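Local structure of PrgX (2AWI) at residues I33-A37 / D38-I42; V72-T75 / G76-L80; G115-S118 / I119-Y123; H140-D143 / K144-T147; R274-V277 / E278-T281. The protein serves as the receptor for the peptide sex pheromone cCF10 in Enterococcus faecalis and probably binds DNA as a repressor regulating conjugation. The protein carries 1 engineered substitution. All coordinates share one frame; numbering follows the deposited sequence.

Contact 1 (I33-A37 / D38-I42); sequences IKVEA and DSRPI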
loop_
_atom_site.group_PDB
_atom_site.type_symbol
_atom_site.label_atom_id
_atom_site.label_comp_id
_atom_site.label_asym_id
_atom_site.label_seq_id
_atom_site.Cartn_x
_atom_site.Cartn_y
_atom_site.Cartn_z
ATOM N N ILE A 33 -58.885 -25.080 17.049
ATOM C CA ILE A 33 -58.854 -25.969 15.892
ATOM C C ILE A 33 -59.189 -25.181 14.634
ATOM O O ILE A 33 -58.588 -25.391 13.582
ATOM C CB ILE A 33 -59.855 -27.145 16.051
ATOM C CG1 ILE A 33 -59.351 -28.095 17.140
ATOM C CG2 ILE A 33 -60.020 -27.898 14.726
ATOM C CD1 ILE A 33 -60.219 -29.314 17.355
ATOM N N LYS A 34 -60.149 -24.272 14.745
ATOM C CA LYS A 34 -60.538 -23.456 13.604
ATOM C C LYS A 34 -59.383 -22.542 13.205
ATOM O O LYS A 34 -59.163 -22.283 12.019
ATOM C CB LYS A 34 -61.786 -22.630 13.934
ATOM C CG LYS A 34 -63.050 -23.465 14.082
ATOM C CD LYS A 34 -64.279 -22.607 14.345
ATOM C CE LYS A 34 -65.534 -23.468 14.446
ATOM N NZ LYS A 34 -66.749 -22.679 14.787
ATOM N N VAL A 35 -58.641 -22.068 14.204
ATOM C CA VAL A 35 -57.491 -21.206 13.968
ATOM C C VAL A 35 -56.417 -21.922 13.151
ATOM O O VAL A 35 -55.872 -21.340 12.215
ATOM C CB VAL A 35 -56.860 -20.731 15.292
ATOM C CG1 VAL A 35 -55.478 -20.153 15.031
ATOM C CG2 VAL A 35 -57.748 -19.677 15.943
ATOM N N GLU A 36 -56.110 -23.175 13.491
ATOM C CA GLU A 36 -55.082 -23.910 12.751
ATOM C C GLU A 36 -55.567 -24.326 11.373
ATOM O O GLU A 36 -54.766 -24.649 10.496
ATOM C CB GLU A 36 -54.611 -25.158 13.513
ATOM C CG GLU A 36 -53.817 -24.881 14.780
ATOM C CD GLU A 36 -52.987 -26.083 15.231
ATOM O OE1 GLU A 36 -53.433 -27.233 15.038
ATOM O OE2 GLU A 36 -51.891 -25.883 15.793
ATOM N N ALA A 37 -56.879 -24.330 11.185
ATOM C CA ALA A 37 -57.445 -24.698 9.898
ATOM C C ALA A 37 -57.521 -23.447 9.026
ATOM O O ALA A 37 -57.894 -23.512 7.855
ATOM C CB ALA A 37 -58.832 -25.297 10.091
ATOM N N ASP A 38 -57.152 -22.311 9.610
ATOM C CA ASP A 38 -57.171 -21.031 8.912
ATOM C C ASP A 38 -58.598 -20.621 8.560
ATOM O O ASP A 38 -58.846 -20.026 7.511
ATOM C CB ASP A 38 -56.319 -21.101 7.635
ATOM C CG ASP A 38 -54.828 -21.219 7.929
ATOM O OD1 ASP A 38 -54.224 -22.257 7.578
ATOM O OD2 ASP A 38 -54.262 -20.267 8.508
ATOM N N SER A 39 -59.531 -20.938 9.452
ATOM C CA SER A 39 -60.934 -20.613 9.243
ATOM C C SER A 39 -61.477 -19.737 10.365
ATOM O O SER A 39 -62.684 -19.667 10.597
ATOM C CB SER A 39 -61.761 -21.897 9.124
ATOM O OG SER A 39 -61.590 -22.736 10.252
ATOM N N ARG A 40 -60.573 -19.067 11.066
ATOM C CA ARG A 40 -60.964 -18.172 12.144
ATOM C C ARG A 40 -59.844 -17.166 12.343
ATOM O O ARG A 40 -58.714 -17.537 12.659
ATOM C CB ARG A 40 -61.205 -18.950 13.442
ATOM C CG ARG A 40 -61.822 -18.103 14.557
ATOM C CD ARG A 40 -60.895 -17.962 15.757
ATOM N NE ARG A 40 -61.325 -16.896 16.662
ATOM C CZ ARG A 40 -60.640 -16.492 17.729
ATOM N NH1 ARG A 40 -61.107 -15.511 18.491
ATOM N NH2 ARG A 40 -59.487 -17.066 18.041
ATOM N N PRO A 41 -60.141 -15.875 12.144
ATOM C CA PRO A 41 -59.122 -14.838 12.314
ATOM C C PRO A 41 -58.469 -14.912 13.692
ATOM O O PRO A 41 -59.131 -15.203 14.689
ATOM C CB PRO A 41 -59.912 -13.545 12.120
ATOM C CG PRO A 41 -60.997 -13.948 11.177
ATOM C CD PRO A 41 -61.427 -15.282 11.739
ATOM N N ILE A 42 -57.170 -14.648 13.735
ATOM C CA ILE A 42 -56.429 -14.671 14.980
ATOM C C ILE A 42 -56.038 -13.234 15.327
ATOM O O ILE A 42 -55.610 -12.470 14.463
ATOM C CB ILE A 42 -55.176 -15.572 14.846
ATOM C CG1 ILE A 42 -54.342 -15.522 16.127
ATOM C CG2 ILE A 42 -54.350 -15.144 13.636
ATOM C CD1 ILE A 42 -53.162 -16.482 16.121
#

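Contact 2 (V72-T75 / G76-L80); sequences VNET and GKEKL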
loop_
_atom_site.group_PDB
_atom_site.type_symbol
_atom_site.label_atom_id
_atom_site.label_comp_id
_atom_site.label_asym_id
_atom_site.label_seq_id
_atom_site.Cartn_x
_atom_site.Cartn_y
_atom_site.Cartn_z
ATOM N N VAL A 72 -48.576 -9.565 -0.883
ATOM C CA VAL A 72 -49.859 -10.257 -0.799
ATOM C C VAL A 72 -51.047 -9.447 -1.318
ATOM O O VAL A 72 -51.803 -9.931 -2.162
ATOM C CB VAL A 72 -50.159 -10.695 0.657
ATOM C CG1 VAL A 72 -50.118 -9.490 1.585
ATOM C CG2 VAL A 72 -51.521 -11.378 0.727
ATOM N N ASN A 73 -51.215 -8.224 -0.818
ATOM C CA ASN A 73 -52.333 -7.381 -1.237
ATOM C C ASN A 73 -52.097 -6.590 -2.521
ATOM O O ASN A 73 -51.064 -6.730 -3.177
ATOM C CB ASN A 73 -52.739 -6.420 -0.113
ATOM C CG ASN A 73 -51.584 -5.580 0.389
ATOM O OD1 ASN A 73 -50.793 -5.059 -0.398
ATOM N ND2 ASN A 73 -51.489 -5.432 1.704
ATOM N N GLU A 74 -53.075 -5.756 -2.864
ATOM C CA GLU A 74 -53.041 -4.940 -4.074
ATOM C C GLU A 74 -51.832 -4.009 -4.182
ATOM O O GLU A 74 -51.269 -3.843 -5.265
ATOM C CB GLU A 74 -54.328 -4.121 -4.170
ATOM C CG GLU A 74 -54.615 -3.574 -5.557
ATOM C CD GLU A 74 -54.917 -4.669 -6.566
ATOM O OE1 GLU A 74 -55.133 -4.339 -7.753
ATOM O OE2 GLU A 74 -54.941 -5.857 -6.173
ATOM N N THR A 75 -51.438 -3.402 -3.066
ATOM C CA THR A 75 -50.298 -2.491 -3.067
ATOM C C THR A 75 -48.973 -3.221 -3.286
ATOM O O THR A 75 -48.043 -2.675 -3.890
ATOM C CB THR A 75 -50.230 -1.686 -1.751
ATOM O OG1 THR A 75 -51.359 -0.809 -1.675
ATOM C CG2 THR A 75 -48.953 -0.860 -1.690
ATOM N N GLY A 76 -48.885 -4.451 -2.788
ATOM C CA GLY A 76 -47.669 -5.221 -2.973
ATOM C C GLY A 76 -47.571 -5.642 -4.428
ATOM O O GLY A 76 -46.502 -5.577 -5.039
ATOM N N LYS A 77 -48.699 -6.072 -4.986
ATOM C CA LYS A 77 -48.746 -6.492 -6.378
ATOM C C LYS A 77 -48.214 -5.357 -7.252
ATOM O O LYS A 77 -47.357 -5.571 -8.110
ATOM C CB LYS A 77 -50.185 -6.816 -6.784
ATOM C CG LYS A 77 -50.861 -7.863 -5.916
ATOM C CD LYS A 77 -52.357 -7.939 -6.209
ATOM C CE LYS A 77 -53.070 -8.880 -5.240
ATOM N NZ LYS A 77 -54.556 -8.850 -5.389
ATOM N N GLU A 78 -48.728 -4.152 -7.011
ATOM C CA GLU A 78 -48.334 -2.961 -7.762
ATOM C C GLU A 78 -46.855 -2.624 -7.618
ATOM O O GLU A 78 -46.153 -2.469 -8.616
ATOM C CB GLU A 78 -49.175 -1.758 -7.316
ATOM C CG GLU A 78 -50.662 -1.887 -7.620
ATOM C CD GLU A 78 -50.972 -1.756 -9.098
ATOM O OE1 GLU A 78 -50.024 -1.765 -9.910
ATOM O OE2 GLU A 78 -52.164 -1.647 -9.452
ATOM N N LYS A 79 -46.381 -2.506 -6.381
ATOM C CA LYS A 79 -44.978 -2.174 -6.144
ATOM C C LYS A 79 -44.070 -3.229 -6.770
ATOM O O LYS A 79 -42.936 -2.942 -7.152
ATOM C CB LYS A 79 -44.697 -2.050 -4.640
ATOM C CG LYS A 79 -43.338 -1.426 -4.307
ATOM C CD LYS A 79 -43.174 -1.158 -2.807
ATOM C CE LYS A 79 -43.917 0.099 -2.346
ATOM N NZ LYS A 79 -43.213 1.365 -2.714
ATOM N N LEU A 80 -44.585 -4.449 -6.882
ATOM C CA LEU A 80 -43.837 -5.556 -7.468
ATOM C C LEU A 80 -43.799 -5.369 -8.984
ATOM O O LEU A 80 -42.765 -5.551 -9.628
ATOM C CB LEU A 80 -44.521 -6.884 -7.110
ATOM C CG LEU A 80 -43.880 -8.230 -7.474
ATOM C CD1 LEU A 80 -43.917 -8.455 -8.981
ATOM C CD2 LEU A 80 -42.454 -8.266 -6.949
#

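Contact 3 (G115-S118 / I119-Y123); sequences GYIS and IAHHY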
loop_
_atom_site.group_PDB
_atom_site.type_symbol
_atom_site.label_atom_id
_atom_site.label_comp_id
_atom_site.label_asym_id
_atom_site.label_seq_id
_atom_site.Cartn_x
_atom_site.Cartn_y
_atom_site.Cartn_z
ATOM N N GLY A 115 -42.184 5.616 -8.819
ATOM C CA GLY A 115 -41.464 4.488 -9.378
ATOM C C GLY A 115 -41.634 4.496 -10.887
ATOM O O GLY A 115 -40.710 4.162 -11.638
ATOM N N TYR A 116 -42.824 4.880 -11.334
ATOM C CA TYR A 116 -43.109 4.961 -12.761
ATOM C C TYR A 116 -42.408 6.173 -13.373
ATOM O O TYR A 116 -41.896 6.104 -14.491
ATOM C CB TYR A 116 -44.614 5.065 -13.009
ATOM C CG TYR A 116 -45.365 3.759 -12.875
ATOM C CD1 TYR A 116 -45.468 3.107 -11.645
ATOM C CD2 TYR A 116 -45.985 3.181 -13.982
ATOM C CE1 TYR A 116 -46.179 1.908 -11.524
ATOM C CE2 TYR A 116 -46.695 1.989 -13.874
ATOM C CZ TYR A 116 -46.789 1.357 -12.645
ATOM O OH TYR A 116 -47.495 0.181 -12.553
ATOM N N ILE A 117 -42.383 7.283 -12.643
ATOM C CA ILE A 117 -41.732 8.488 -13.144
ATOM C C ILE A 117 -40.262 8.199 -13.390
ATOM O O ILE A 117 -39.690 8.631 -14.389
ATOM C CB ILE A 117 -41.853 9.655 -12.145
ATOM C CG1 ILE A 117 -43.325 10.028 -11.969
ATOM C CG2 ILE A 117 -41.054 10.860 -12.642
ATOM C CD1 ILE A 117 -44.008 10.457 -13.252
ATOM N N SER A 118 -39.656 7.461 -12.468
ATOM C CA SER A 118 -38.251 7.098 -12.577
ATOM C C SER A 118 -38.033 6.311 -13.865
ATOM O O SER A 118 -37.131 6.613 -14.645
ATOM C CB SER A 118 -37.844 6.248 -11.377
ATOM O OG SER A 118 -36.464 5.940 -11.424
ATOM N N ILE A 119 -38.869 5.299 -14.078
ATOM C CA ILE A 119 -38.786 4.460 -15.272
ATOM C C ILE A 119 -38.853 5.313 -16.537
ATOM O O ILE A 119 -38.015 5.179 -17.427
ATOM C CB ILE A 119 -39.934 3.417 -15.301
ATOM C CG1 ILE A 119 -39.684 2.329 -14.251
ATOM C CG2 ILE A 119 -40.048 2.805 -16.681
ATOM C CD1 ILE A 119 -40.868 1.411 -14.031
ATOM N N ALA A 120 -39.853 6.189 -16.604
ATOM C CA ALA A 120 -40.047 7.071 -17.753
ATOM C C ALA A 120 -38.831 7.959 -18.011
ATOM O O ALA A 120 -38.412 8.127 -19.156
ATOM C CB ALA A 120 -41.286 7.928 -17.545
ATOM N N HIS A 121 -38.270 8.537 -16.953
ATOM C CA HIS A 121 -37.098 9.393 -17.101
ATOM C C HIS A 121 -35.950 8.604 -17.711
ATOM O O HIS A 121 -35.094 9.160 -18.403
ATOM C CB HIS A 121 -36.646 9.948 -15.743
ATOM C CG HIS A 121 -37.404 11.159 -15.292
ATOM N ND1 HIS A 121 -36.968 11.964 -14.259
ATOM C CD2 HIS A 121 -38.564 11.705 -15.730
ATOM C CE1 HIS A 121 -37.826 12.954 -14.083
ATOM N NE2 HIS A 121 -38.803 12.820 -14.962
ATOM N N HIS A 122 -35.943 7.301 -17.448
ATOM C CA HIS A 122 -34.896 6.413 -17.939
ATOM C C HIS A 122 -35.029 6.101 -19.427
ATOM O O HIS A 122 -34.135 6.406 -20.215
ATOM C CB HIS A 122 -34.906 5.116 -17.129
ATOM C CG HIS A 122 -33.721 4.237 -17.380
ATOM N ND1 HIS A 122 -32.424 4.675 -17.218
ATOM C CD2 HIS A 122 -33.637 2.944 -17.772
ATOM C CE1 HIS A 122 -31.592 3.690 -17.500
ATOM N NE2 HIS A 122 -32.302 2.628 -17.838
ATOM N N TYR A 123 -36.144 5.487 -19.807
ATOM C CA TYR A 123 -36.385 5.139 -21.202
ATOM C C TYR A 123 -36.944 6.331 -21.970
ATOM O O TYR A 123 -37.677 6.176 -22.949
ATOM C CB TYR A 123 -37.342 3.952 -21.282
ATOM C CG TYR A 123 -36.793 2.716 -20.611
ATOM C CD1 TYR A 123 -35.530 2.227 -20.943
ATOM C CD2 TYR A 123 -37.527 2.040 -19.639
ATOM C CE1 TYR A 123 -35.008 1.097 -20.326
ATOM C CE2 TYR A 123 -37.015 0.907 -19.013
ATOM C CZ TYR A 123 -35.753 0.442 -19.363
ATOM O OH TYR A 123 -35.231 -0.673 -18.749
#

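Contact 4 (H140-D143 / K144-T147); sequences HLYD and KRTT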
loop_
_atom_site.group_PDB
_atom_site.type_symbol
_atom_site.label_atom_id
_atom_site.label_comp_id
_atom_site.label_asym_id
_atom_site.label_seq_id
_atom_site.Cartn_x
_atom_site.Cartn_y
_atom_site.Cartn_z
ATOM N N HIS A 140 -49.797 18.863 -1.016
ATOM C CA HIS A 140 -50.969 18.146 -0.550
ATOM C C HIS A 140 -50.611 17.054 0.461
ATOM O O HIS A 140 -51.353 16.808 1.416
ATOM C CB HIS A 140 -51.704 17.535 -1.739
ATOM C CG HIS A 140 -52.888 16.709 -1.354
ATOM N ND1 HIS A 140 -52.769 15.441 -0.829
ATOM C CD2 HIS A 140 -54.212 16.975 -1.402
ATOM C CE1 HIS A 140 -53.972 14.959 -0.572
ATOM N NE2 HIS A 140 -54.866 15.870 -0.910
ATOM N N LEU A 141 -49.467 16.411 0.261
ATOM C CA LEU A 141 -49.034 15.348 1.153
ATOM C C LEU A 141 -48.275 15.830 2.383
ATOM O O LEU A 141 -48.418 15.248 3.458
ATOM C CB LEU A 141 -48.147 14.351 0.399
ATOM C CG LEU A 141 -48.778 13.576 -0.759
ATOM C CD1 LEU A 141 -47.683 12.886 -1.560
ATOM C CD2 LEU A 141 -49.788 12.578 -0.218
ATOM N N TYR A 142 -47.483 16.892 2.243
ATOM C CA TYR A 142 -46.674 17.351 3.369
ATOM C C TYR A 142 -46.944 18.678 4.068
ATOM O O TYR A 142 -46.299 18.967 5.069
ATOM C CB TYR A 142 -45.195 17.278 2.974
ATOM C CG TYR A 142 -44.732 15.854 2.767
ATOM C CD1 TYR A 142 -44.561 14.996 3.857
ATOM C CD2 TYR A 142 -44.552 15.332 1.481
ATOM C CE1 TYR A 142 -44.232 13.657 3.675
ATOM C CE2 TYR A 142 -44.221 13.994 1.289
ATOM C CZ TYR A 142 -44.067 13.164 2.393
ATOM O OH TYR A 142 -43.771 11.836 2.216
ATOM N N ASP A 143 -47.886 19.477 3.578
ATOM C CA ASP A 143 -48.185 20.770 4.202
ATOM C C ASP A 143 -48.681 20.727 5.654
ATOM O O ASP A 143 -48.485 21.683 6.402
ATOM C CB ASP A 143 -49.204 21.542 3.353
ATOM C CG ASP A 143 -48.545 22.445 2.324
ATOM O OD1 ASP A 143 -49.272 23.101 1.546
ATOM O OD2 ASP A 143 -47.298 22.505 2.298
ATOM N N LYS A 144 -49.308 19.629 6.062
ATOM C CA LYS A 144 -49.846 19.535 7.417
ATOM C C LYS A 144 -49.131 18.568 8.353
ATOM O O LYS A 144 -49.463 18.502 9.532
ATOM C CB LYS A 144 -51.317 19.125 7.364
ATOM C CG LYS A 144 -52.152 19.872 6.350
ATOM C CD LYS A 144 -53.540 19.253 6.254
ATOM C CE LYS A 144 -54.329 19.812 5.079
ATOM N NZ LYS A 144 -55.664 19.162 4.963
ATOM N N ARG A 145 -48.161 17.823 7.835
ATOM C CA ARG A 145 -47.436 16.827 8.620
ATOM C C ARG A 145 -46.661 17.319 9.845
ATOM O O ARG A 145 -46.187 18.453 9.873
ATOM C CB ARG A 145 -46.497 16.056 7.692
ATOM C CG ARG A 145 -47.222 15.381 6.524
ATOM C CD ARG A 145 -48.257 14.382 7.041
ATOM N NE ARG A 145 -47.623 13.298 7.790
ATOM C CZ ARG A 145 -46.959 12.285 7.235
ATOM N NH1 ARG A 145 -46.843 12.193 5.910
ATOM N NH2 ARG A 145 -46.388 11.372 8.012
ATOM N N THR A 146 -46.546 16.452 10.857
ATOM C CA THR A 146 -45.812 16.762 12.092
ATOM C C THR A 146 -44.867 15.609 12.466
ATOM O O THR A 146 -43.849 15.811 13.125
ATOM C CB THR A 146 -46.765 17.034 13.302
ATOM O OG1 THR A 146 -47.338 15.804 13.765
ATOM C CG2 THR A 146 -47.886 17.990 12.902
ATOM N N THR A 147 -45.223 14.397 12.055
ATOM C CA THR A 147 -44.410 13.209 12.316
ATOM C C THR A 147 -44.356 12.400 11.036
ATOM O O THR A 147 -45.345 12.311 10.311
ATOM C CB THR A 147 -44.996 12.315 13.436
ATOM O OG1 THR A 147 -46.411 12.176 13.258
ATOM C CG2 THR A 147 -44.698 12.900 14.791
HETATM O O HOH W 1 -49.344 12.916 4.172
#

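Contact 5 (R274-V277 / E278-T281); sequences RSLV and EELT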
loop_
_atom_site.group_PDB
_atom_site.type_symbol
_atom_site.label_atom_id
_atom_site.label_comp_id
_atom_site.label_asym_id
_atom_site.label_seq_id
_atom_site.Cartn_x
_atom_site.Cartn_y
_atom_site.Cartn_z
ATOM N N ARG A 274 -18.112 -0.108 -8.615
ATOM C CA ARG A 274 -18.242 0.516 -9.919
ATOM C C ARG A 274 -18.675 1.976 -9.763
ATOM O O ARG A 274 -18.008 2.884 -10.253
ATOM C CB ARG A 274 -19.283 -0.261 -10.728
ATOM C CG ARG A 274 -19.395 0.093 -12.201
ATOM C CD ARG A 274 -20.636 -0.583 -12.783
ATOM N NE ARG A 274 -20.652 -0.629 -14.244
ATOM C CZ ARG A 274 -20.609 0.437 -15.039
ATOM N NH1 ARG A 274 -20.542 1.657 -14.523
ATOM N NH2 ARG A 274 -20.645 0.279 -16.357
ATOM N N SER A 275 -19.784 2.197 -9.062
ATOM C CA SER A 275 -20.307 3.547 -8.871
ATOM C C SER A 275 -19.359 4.480 -8.115
ATOM O O SER A 275 -19.282 5.669 -8.418
ATOM C CB SER A 275 -21.655 3.499 -8.149
ATOM O OG SER A 275 -21.494 3.711 -6.762
ATOM N N LEU A 276 -18.638 3.954 -7.133
ATOM C CA LEU A 276 -17.710 4.782 -6.378
ATOM C C LEU A 276 -16.501 5.187 -7.218
ATOM O O LEU A 276 -15.970 6.287 -7.062
ATOM C CB LEU A 276 -17.266 4.058 -5.108
ATOM C CG LEU A 276 -18.090 4.372 -3.852
ATOM C CD1 LEU A 276 -19.566 4.511 -4.189
ATOM C CD2 LEU A 276 -17.865 3.272 -2.822
ATOM N N VAL A 277 -16.066 4.301 -8.109
ATOM C CA VAL A 277 -14.937 4.611 -8.977
ATOM C C VAL A 277 -15.339 5.756 -9.909
ATOM O O VAL A 277 -14.582 6.715 -10.097
ATOM C CB VAL A 277 -14.513 3.385 -9.830
ATOM C CG1 VAL A 277 -13.533 3.812 -10.912
ATOM C CG2 VAL A 277 -13.860 2.340 -8.943
ATOM N N GLU A 278 -16.534 5.655 -10.485
ATOM C CA GLU A 278 -17.034 6.686 -11.383
ATOM C C GLU A 278 -17.150 7.991 -10.605
ATOM O O GLU A 278 -16.731 9.050 -11.080
ATOM C CB GLU A 278 -18.400 6.283 -11.943
ATOM C CG GLU A 278 -18.385 4.940 -12.659
ATOM C CD GLU A 278 -19.750 4.522 -13.170
ATOM O OE1 GLU A 278 -20.714 4.531 -12.374
ATOM O OE2 GLU A 278 -19.854 4.176 -14.366
ATOM N N GLU A 279 -17.704 7.898 -9.398
ATOM C CA GLU A 279 -17.877 9.066 -8.542
ATOM C C GLU A 279 -16.554 9.775 -8.308
ATOM O O GLU A 279 -16.413 10.953 -8.620
ATOM C CB GLU A 279 -18.491 8.663 -7.190
ATOM C CG GLU A 279 -19.974 9.000 -7.055
ATOM C CD GLU A 279 -20.657 8.307 -5.877
ATOM O OE1 GLU A 279 -20.157 8.411 -4.738
ATOM O OE2 GLU A 279 -21.706 7.665 -6.095
ATOM N N LEU A 280 -15.584 9.051 -7.768
ATOM C CA LEU A 280 -14.272 9.620 -7.476
ATOM C C LEU A 280 -13.560 10.166 -8.715
ATOM O O LEU A 280 -12.747 11.084 -8.614
ATOM C CB LEU A 280 -13.386 8.576 -6.791
ATOM C CG LEU A 280 -11.986 9.045 -6.383
ATOM C CD1 LEU A 280 -12.098 10.162 -5.355
ATOM C CD2 LEU A 280 -11.197 7.879 -5.819
ATOM N N THR A 281 -13.862 9.601 -9.879
ATOM C CA THR A 281 -13.242 10.052 -11.121
ATOM C C THR A 281 -13.748 11.446 -11.480
ATOM O O THR A 281 -12.985 12.301 -11.935
ATOM C CB THR A 281 -13.558 9.091 -12.292
ATOM O OG1 THR A 281 -13.003 7.800 -12.017
ATOM C CG2 THR A 281 -12.962 9.614 -13.590
#

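Contact 1 (I33-A37 / D38-I42)
Asp38 and Ser39 fold back on the last turn of helix 29-36, where the carbonyls of Val35 and Lys34 receive their backbone N-H groups. Asp38 has a positive phi of 66°. Its N lies 3.1 Å from Val35 O, and Ser39 N lies 2.9 Å from Lys34 O. The two bonds and the left-handed backbone conformation of Asp38 make a Schellman motif, which ends the helix. Lys34 O is gripped twice, because Ser39 OG also donates to it at 3.0 Å, and both donors come from the same face of the carbonyl plane. The hydroxyl gets there because it sits between its own backbone N and carbonyl carbon (chi1 56°), turned back over the helix end, where it also lies 3.7 Å from Lys34 CB. Beyond the turn, Arg40 lays its aliphatic part on the helix: its CB is 3.8 Å from Lys34 CB, and its CD is 3.6 Å from Val35 CG2. That methyl also sits at the edge of the guanidinium, close to its plane, while Arg40 NH2 makes a long, weak ion pair with Glu46 of helix 44-54. Within the predicted helix-turn-helix region, Asp38 makes weak bonds to the backbone of Gly5 and Ser6 at the start of helix 4-14, and Ile42 packs between that helix and helix 44-54, with backbone bonds to the second subunit.

Contact 2 (V72-T75 / G76-L80)
Glu74 and Lys77, one turn apart at the start of helix 74-87, send their side chains across one another at a slant and meet through Glu74 OE2 and Lys77 NZ, a salt bridge of 3.1 Å. The ammonium reaches the oxygen nearly in line with its C-O bond. Glu74 bends at its second torsion (chi2 67°), which brings its carboxylate round to the lysine, whereas Lys77 stays extended beyond CG and runs back past the residues that precede the helix. On that course its CG passes 3.0 Å from Asn73 O and its CE 3.5 Å from Val72 O. Asn73 is the N-cap: its side chain stands between its own N and carbonyl carbon (chi1 55°), directing OD1 to Gly76 N at 3.1 Å. Its main-chain oxygen starts the helical pattern by accepting from Lys77 N at 3.0 Å. Glu78, a turn further on, bends at chi2, and its carboxylate comes near that of Glu74, with Glu74 OE1 and Glu78 OE2 4.4 Å apart; its salt bridge is to Arg98. The hydroxyl of Thr75 bonds to Glu52 of the second subunit, which also packs on Asn73 and Glu74, so this helix start lies at a subunit interface. The acidic groups of Glu74 and Glu78 near the N-terminal end would be expected to interact favourably with the helix dipole, and the nearby positive charges of Lys77 and Arg98 probably offset the like-charge proximity of the two carboxylates.

Contact 3 (G115-S118 / I119-Y123)
The imidazole of His121 carries the CG2 methyl of Ile117 over one face, 4.0 Å from the ring centroid and 22° off the normal, a CH-pi contact. The methyl is displaced toward the rim, with His121 NE2 the nearest ring atom at 3.8 Å. Both side chains run side by side in the same direction from successive turns: Ile117 CG2 lies opposite its own backbone N, while CG of His121 is anti to its carbonyl carbon and beside the backbone N (chi1 -83°), which lays the ring beside the methyl. Next along the chain, CD2 of His122 rests over one face of the Tyr123 ring, and both aromatic groups also meet Phe86. The Ile117-His121 pair lies in the last turns of helix 107-122, in the region assigned to the C-terminal TPR-like family, and Tyr123 is the first residue after it to leave helical geometry. Backbone bonds four residues apart hold the spacing, among them Ala120 N to Tyr116 O at 2.9 Å and His121 N to Ile117 O, also 2.9 Å. Ile119 folds its CG1 to within 3.4 Å of Gly115 O and packs on Ile82, while the Tyr116 ring is set between helices 74-87 and 92-102. The hydroxyl of Tyr123 bonds to Phe86 O.

Contact 4 (H140-D143 / K144-T147)
Near the C-terminal end of helix 128-142, where the chain leads into the loop before helix 150-159, the side chain of Arg145 reaches back to Leu141 and Tyr142. No direct hydrogen bond joins the two segments. Arg145 CG instead lies 3.3 Å from Leu141 O, and one water links that carbonyl to the guanidinium: it donates to Leu141 O at 2.6 Å and accepts a weak bond from Arg145 NH1 at 3.1 Å. Tyr142 and Arg145 run aslant of each other, their ring and guanidinium planes only 19° apart, with Tyr142 CE1 and Arg145 NH1 separated by 3.7 Å. The arginine folds at successive torsions, chi2 -60° and chi3 -63°, which curls the guanidinium back beside the tyrosine. Leu141, on the helix, packs on Leu107 and Phe110 of helix 107-122, within the region assigned to the C-terminal TPR family. Further round the loop, Arg145 NH2 donates to Thr147 O at 2.7 Å, in the carbonyl plane, although the acceptor is tilted out of the guanidinium plane. The same NH2 forms a salt bridge with Asp152, whose other carboxylate oxygen accepts from the Tyr142 hydroxyl, so a single acid on helix 150-159 ties together both members of the contact. On the side of the second subunit, Arg145 NE pairs with Glu14 of that subunit, the same glutamate accepts from the Thr146 hydroxyl, and Lys144 NZ bonds to Asn16 of that chain.

Contact 5 (R274-V277 / E278-T281)
Val277 and Thr281 make the compact side of this helical turn, where the threonine hydroxyl donates to Val277 O at 2.7 Å. Thr281 N takes the same oxygen at 3.0 Å, and the two donors come from opposite faces of the carbonyl plane, so the acceptor is held twice. The hydroxyl is swung alongside its own backbone N (chi1 -63°), which turns it back along the helix toward that carbonyl. Leu280 N bonds to Leu276 O at 2.9 Å, and the side chains of both leucines are buried. In the region assigned to the C-terminal TPR-like family, helix 270-286 presents Leu276 and Leu280 to helices 230-248 and 251-266, while Val277, Glu278 and Thr281 meet Tyr299 of helix 293-300. Glu279 stands at the border, alongside buried Leu276 with its OE1 4.0 Å from Leu276 CD1, and against Tyr238. The looser side is polar. There Arg274, exposed to solvent, extends from CG to NE and crosses Glu278 at a slant, forming a salt bridge of 2.6 Å between Arg274 NH1 and Glu278 OE2. The hydrogen bond within it is weak, being strongly bent at 118°, and the guanidinium and carboxylate planes are turned 76° apart.

How the contacts relate
Following the chain from the N terminus, the five contacts come in series, none nesting within or crossing another, and each is local. Contact 1 closes the turn after helix 29-36 in the helix-turn-helix region; contact 2 opens helix 74-87, with centres about 25 Å apart. Contact 3 lies near the end of helix 107-122 and touches contact 2 by packing of Tyr116 against Glu78. Contact 4 turns the chain out of helix 128-142, the next helix. Contact 5 sits within helix 270-286, about 54 Å from contact 1 between centres and across the chain's centre from it. Contacts 1, 2 and 4 also meet the second subunit.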